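Local coordinates for protein vascular endothelial growth factor homolog (Orf virus, PDB 2GNN) that acts as a disulfide-linked homodimeric growth factor of the PDGF/VEGF family that binds a vascular endothelial growth factor receptor and induces endothelial proliferation, at residues Val31-Phe43 with Gly78-Phe92. Numbering follows the deposited sequence.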
loop_
_atom_site.group_PDB
_atom_site.type_symbol
_atom_site.label_atom_id
_atom_site.label_comp_id
_atom_site.label_asym_id
_atom_site.label_seq_id
_atom_site.Cartn_x
_atom_site.Cartn_y
_atom_site.Cartn_z
ATOM N N VAL B 31 7.877 2.487 -10.086
ATOM C CA VAL B 31 9.123 1.808 -10.403
ATOM C C VAL B 31 10.283 2.797 -10.622
ATOM O O VAL B 31 11.418 2.541 -10.198
ATOM C CB VAL B 31 8.971 0.881 -11.629
ATOM C CG1 VAL B 31 10.306 0.284 -12.033
ATOM C CG2 VAL B 31 7.987 -0.237 -11.327
ATOM N N SER B 32 10.006 3.928 -11.257
ATOM C CA SER B 32 11.063 4.880 -11.533
ATOM C C SER B 32 11.724 5.368 -10.240
ATOM O O SER B 32 12.917 5.648 -10.226
ATOM C CB SER B 32 10.516 6.066 -12.300
ATOM O OG SER B 32 9.607 6.748 -11.471
ATOM N N GLU B 33 10.938 5.488 -9.171
ATOM C CA GLU B 33 11.436 5.939 -7.869
ATOM C C GLU B 33 12.330 4.914 -7.166
ATOM O O GLU B 33 13.165 5.278 -6.342
ATOM C CB GLU B 33 10.275 6.280 -6.946
ATOM C CG GLU B 33 9.688 7.666 -7.173
ATOM C CD GLU B 33 8.507 7.975 -6.243
ATOM O OE1 GLU B 33 8.364 7.314 -5.167
ATOM O OE2 GLU B 33 7.732 8.890 -6.601
ATOM N N THR B 34 12.124 3.640 -7.474
ATOM C CA THR B 34 12.924 2.580 -6.922
ATOM C C THR B 34 14.240 2.496 -7.693
ATOM O O THR B 34 15.231 1.972 -7.192
ATOM C CB THR B 34 12.232 1.223 -7.055
ATOM O OG1 THR B 34 12.157 0.883 -8.439
ATOM C CG2 THR B 34 10.814 1.239 -6.444
ATOM N N HIS B 35 14.242 3.017 -8.918
ATOM C CA HIS B 35 15.427 2.978 -9.769
ATOM C C HIS B 35 15.728 4.314 -10.433
ATOM O O HIS B 35 15.675 4.407 -11.650
ATOM C CB HIS B 35 15.250 1.897 -10.830
ATOM C CG HIS B 35 15.463 0.510 -10.318
ATOM N ND1 HIS B 35 14.502 -0.174 -9.608
ATOM C CD2 HIS B 35 16.523 -0.330 -10.422
ATOM C CE1 HIS B 35 14.957 -1.375 -9.299
ATOM N NE2 HIS B 35 16.179 -1.498 -9.788
ATOM N N PRO B 36 16.043 5.357 -9.642
ATOM C CA PRO B 36 16.242 6.709 -10.175
ATOM C C PRO B 36 17.337 6.843 -11.221
ATOM O O PRO B 36 17.388 7.838 -11.950
ATOM C CB PRO B 36 16.629 7.526 -8.939
ATOM C CG PRO B 36 16.880 6.551 -7.852
ATOM C CD PRO B 36 16.157 5.320 -8.174
ATOM N N GLU B 37 18.222 5.859 -11.275
ATOM C CA GLU B 37 19.393 5.921 -12.144
ATOM C C GLU B 37 19.016 5.469 -13.562
ATOM O O GLU B 37 19.744 5.711 -14.526
ATOM C CB GLU B 37 20.543 5.087 -11.545
ATOM C CG GLU B 37 20.370 3.545 -11.654
ATOM C CD GLU B 37 19.421 2.905 -10.609
ATOM O OE1 GLU B 37 18.880 3.597 -9.709
ATOM O OE2 GLU B 37 19.228 1.673 -10.695
ATOM N N LEU B 38 17.859 4.822 -13.681
ATOM C CA LEU B 38 17.325 4.450 -14.989
ATOM C C LEU B 38 16.446 5.585 -15.526
ATOM O O LEU B 38 15.208 5.542 -15.443
ATOM C CB LEU B 38 16.559 3.134 -14.884
ATOM C CG LEU B 38 17.412 1.879 -14.623
ATOM C CD1 LEU B 38 16.496 0.689 -14.418
ATOM C CD2 LEU B 38 18.352 1.614 -15.765
ATOM N N THR B 39 17.114 6.615 -16.033
ATOM C CA THR B 39 16.506 7.872 -16.447
ATOM C C THR B 39 16.172 7.763 -17.935
ATOM O O THR B 39 16.666 6.854 -18.611
ATOM C CB THR B 39 17.537 8.982 -16.348
ATOM O OG1 THR B 39 18.718 8.522 -16.987
ATOM C CG2 THR B 39 17.858 9.373 -14.913
ATOM N N SER B 40 15.385 8.714 -18.454
ATOM C CA SER B 40 14.914 8.711 -19.854
ATOM C C SER B 40 14.288 7.387 -20.284
ATOM O O SER B 40 14.561 6.882 -21.370
ATOM C CB SER B 40 16.045 9.088 -20.823
ATOM O OG SER B 40 16.307 10.475 -20.739
ATOM N N GLN B 41 13.489 6.781 -19.417
ATOM C CA GLN B 41 12.803 5.541 -19.797
ATOM C C GLN B 41 11.475 5.412 -19.059
ATOM O O GLN B 41 11.230 6.120 -18.079
ATOM C CB GLN B 41 13.679 4.310 -19.594
ATOM C CG GLN B 41 13.520 3.613 -18.244
ATOM C CD GLN B 41 14.142 2.256 -18.245
ATOM O OE1 GLN B 41 15.363 2.129 -18.161
ATOM N NE2 GLN B 41 13.317 1.214 -18.373
ATOM N N ARG B 42 10.609 4.530 -19.557
ATOM C CA ARG B 42 9.323 4.268 -18.913
ATOM C C ARG B 42 9.299 2.837 -18.484
ATOM O O ARG B 42 10.024 2.018 -19.046
ATOM C CB ARG B 42 8.173 4.539 -19.881
ATOM C CG ARG B 42 8.027 6.001 -20.237
ATOM C CD ARG B 42 6.607 6.388 -20.254
ATOM N NE ARG B 42 6.448 7.822 -20.401
ATOM C CZ ARG B 42 6.065 8.629 -19.421
ATOM N NH1 ARG B 42 5.806 8.134 -18.220
ATOM N NH2 ARG B 42 5.936 9.932 -19.645
ATOM N N PHE B 43 8.469 2.532 -17.490
ATOM C CA PHE B 43 8.292 1.141 -17.059
ATOM C C PHE B 43 6.849 0.708 -17.211
ATOM O O PHE B 43 5.923 1.475 -16.971
ATOM C CB PHE B 43 8.735 0.939 -15.607
ATOM C CG PHE B 43 10.152 1.415 -15.335
ATOM C CD1 PHE B 43 10.397 2.729 -14.971
ATOM C CD2 PHE B 43 11.236 0.540 -15.442
ATOM C CE1 PHE B 43 11.712 3.183 -14.729
ATOM C CE2 PHE B 43 12.538 0.979 -15.199
ATOM C CZ PHE B 43 12.768 2.301 -14.840
ATOM N N GLY B 78 10.574 -2.693 -19.987
ATOM C CA GLY B 78 11.275 -1.424 -19.938
ATOM C C GLY B 78 12.020 -1.213 -21.230
ATOM O O GLY B 78 11.493 -1.492 -22.302
ATOM N N ALA B 79 13.257 -0.726 -21.126
ATOM C CA ALA B 79 14.057 -0.393 -22.286
ATOM C C ALA B 79 15.169 -1.404 -22.484
ATOM O O ALA B 79 15.729 -1.936 -21.524
ATOM C CB ALA B 79 14.617 0.994 -22.145
ATOM N N SER B 80 15.462 -1.687 -23.743
ATOM C CA SER B 80 16.622 -2.453 -24.124
ATOM C C SER B 80 17.820 -1.520 -24.385
ATOM O O SER B 80 17.731 -0.273 -24.265
ATOM C CB SER B 80 16.301 -3.197 -25.398
ATOM O OG SER B 80 16.146 -2.242 -26.430
ATOM N N GLY B 81 18.929 -2.134 -24.783
ATOM C CA GLY B 81 20.166 -1.433 -25.090
ATOM C C GLY B 81 20.005 -0.306 -26.079
ATOM O O GLY B 81 20.678 0.731 -25.957
ATOM N N SER B 82 19.094 -0.485 -27.038
ATOM C CA SER B 82 18.822 0.530 -28.063
ATOM C C SER B 82 17.774 1.520 -27.645
ATOM O O SER B 82 17.462 2.455 -28.403
ATOM C CB SER B 82 18.388 -0.107 -29.370
ATOM O OG SER B 82 17.184 -0.837 -29.201
ATOM N N GLY B 83 17.232 1.350 -26.442
ATOM C CA GLY B 83 16.154 2.250 -25.983
ATOM C C GLY B 83 14.788 1.811 -26.508
ATOM O O GLY B 83 13.802 2.501 -26.329
ATOM N N SER B 84 14.750 0.650 -27.164
ATOM C CA SER B 84 13.515 0.037 -27.620
ATOM C C SER B 84 12.754 -0.528 -26.426
ATOM O O SER B 84 13.252 -0.507 -25.295
ATOM C CB SER B 84 13.836 -1.084 -28.611
ATOM O OG SER B 84 14.461 -0.530 -29.751
ATOM N N ASN B 85 11.547 -1.029 -26.678
ATOM C CA ASN B 85 10.805 -1.752 -25.670
ATOM C C ASN B 85 11.477 -3.096 -25.516
ATOM O O ASN B 85 11.746 -3.801 -26.510
ATOM C CB ASN B 85 9.326 -1.925 -26.083
ATOM C CG ASN B 85 8.482 -0.668 -25.820
ATOM O OD1 ASN B 85 8.098 -0.389 -24.680
ATOM N ND2 ASN B 85 8.189 0.085 -26.878
ATOM N N GLY B 86 11.764 -3.461 -24.275
ATOM C CA GLY B 86 12.354 -4.775 -24.001
ATOM C C GLY B 86 12.218 -5.116 -22.541
ATOM O O GLY B 86 12.159 -4.224 -21.698
ATOM N N MET B 87 12.153 -6.405 -22.233
ATOM C CA MET B 87 12.052 -6.838 -20.839
ATOM C C MET B 87 13.322 -6.480 -20.044
ATOM O O MET B 87 14.417 -6.435 -20.608
ATOM C CB MET B 87 11.764 -8.341 -20.761
ATOM C CG MET B 87 10.499 -8.798 -21.531
ATOM S SD MET B 87 9.030 -7.833 -21.084
ATOM C CE MET B 87 8.611 -8.500 -19.483
ATOM N N GLN B 88 13.148 -6.203 -18.750
ATOM C CA GLN B 88 14.246 -5.980 -17.815
ATOM C C GLN B 88 13.977 -6.705 -16.516
ATOM O O GLN B 88 12.922 -6.504 -15.927
ATOM C CB GLN B 88 14.342 -4.502 -17.481
ATOM C CG GLN B 88 14.898 -3.647 -18.562
ATOM C CD GLN B 88 15.012 -2.227 -18.113
ATOM O OE1 GLN B 88 14.217 -1.373 -18.500
ATOM N NE2 GLN B 88 16.007 -1.954 -17.277
ATOM N N ARG B 89 14.904 -7.553 -16.067
ATOM C CA ARG B 89 14.853 -8.048 -14.687
ATOM C C ARG B 89 15.516 -7.016 -13.781
ATOM O O ARG B 89 16.688 -6.690 -13.969
ATOM C CB ARG B 89 15.546 -9.401 -14.517
ATOM C CG ARG B 89 15.179 -10.464 -15.530
ATOM C CD ARG B 89 16.326 -10.692 -16.514
ATOM N NE ARG B 89 17.094 -11.906 -16.220
ATOM C CZ ARG B 89 18.347 -12.136 -16.621
ATOM N NH1 ARG B 89 19.016 -11.232 -17.331
ATOM N NH2 ARG B 89 18.941 -13.282 -16.298
ATOM N N LEU B 90 14.768 -6.498 -12.813
ATOM C CA LEU B 90 15.292 -5.510 -11.875
ATOM C C LEU B 90 15.125 -5.980 -10.434
ATOM O O LEU B 90 14.297 -6.833 -10.153
ATOM C CB LEU B 90 14.617 -4.164 -12.093
ATOM C CG LEU B 90 14.847 -3.501 -13.455
ATOM C CD1 LEU B 90 13.974 -2.265 -13.609
ATOM C CD2 LEU B 90 16.333 -3.163 -13.689
ATOM N N SER B 91 15.930 -5.435 -9.527
ATOM C CA SER B 91 15.969 -5.875 -8.133
ATOM C C SER B 91 15.278 -4.844 -7.266
ATOM O O SER B 91 15.414 -3.641 -7.502
ATOM C CB SER B 91 17.422 -6.050 -7.687
ATOM O OG SER B 91 17.529 -6.557 -6.363
ATOM N N PHE B 92 14.521 -5.318 -6.278
ATOM C CA PHE B 92 13.762 -4.441 -5.381
ATOM C C PHE B 92 13.962 -4.877 -3.940
ATOM O O PHE B 92 14.122 -6.061 -3.649
ATOM C CB PHE B 92 12.258 -4.471 -5.717
ATOM C CG PHE B 92 11.945 -4.064 -7.130
ATOM C CD1 PHE B 92 12.051 -4.984 -8.174
ATOM C CD2 PHE B 92 11.576 -2.768 -7.419
ATOM C CE1 PHE B 92 11.798 -4.601 -9.484
ATOM C CE2 PHE B 92 11.318 -2.379 -8.731
ATOM C CZ PHE B 92 11.420 -3.311 -9.760
#
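At one end of the elongated cystine-knot growth-factor fold, the loop joining strands 23-30 and 47-54 folds over the hairpin of strands 62-79 and 85-102, and its H35 and Q41 meet F92 and Q88. The H35 ring points an edge at the face of F92: the planes stand 70° apart, the centroids 5.2 Å, and CE1 lies above the face near the rim. Two bonds in series fix that pose. H35 ND1 donates nearly in its ring plane to T34 OG1 (2.8 Å), and T34 OG1, set between its backbone N and carbonyl carbon (chi1 67°), donates in turn to V31 O. L90 CD1 lies over one face of the imidazole, and L90 CB is 3.9 Å from H35 NE2.

The hairpin that receives this loop is a two-stranded antiparallel ribbon, closed by a type I turn at S80-G83 where a benzamidine is bound. L90 packs its CD1 3.9 Å from F43 CE2, its CD2 meeting L38 CD1 tip to tip. Nearer the turn, the side chains of Q41 and Q88 come from opposite directions. Q41 NE2 donates to Q88 OE1 at 2.7 Å, almost straight at 176°, the donor in the carbonyl plane of Q88 and the acceptor in the amide plane of Q41. The same oxygen also accepts a bond from A79 N (2.9 Å), which is tilted from the carbonyl plane, so two donors grip it, one from the loop and one from strand 62-79.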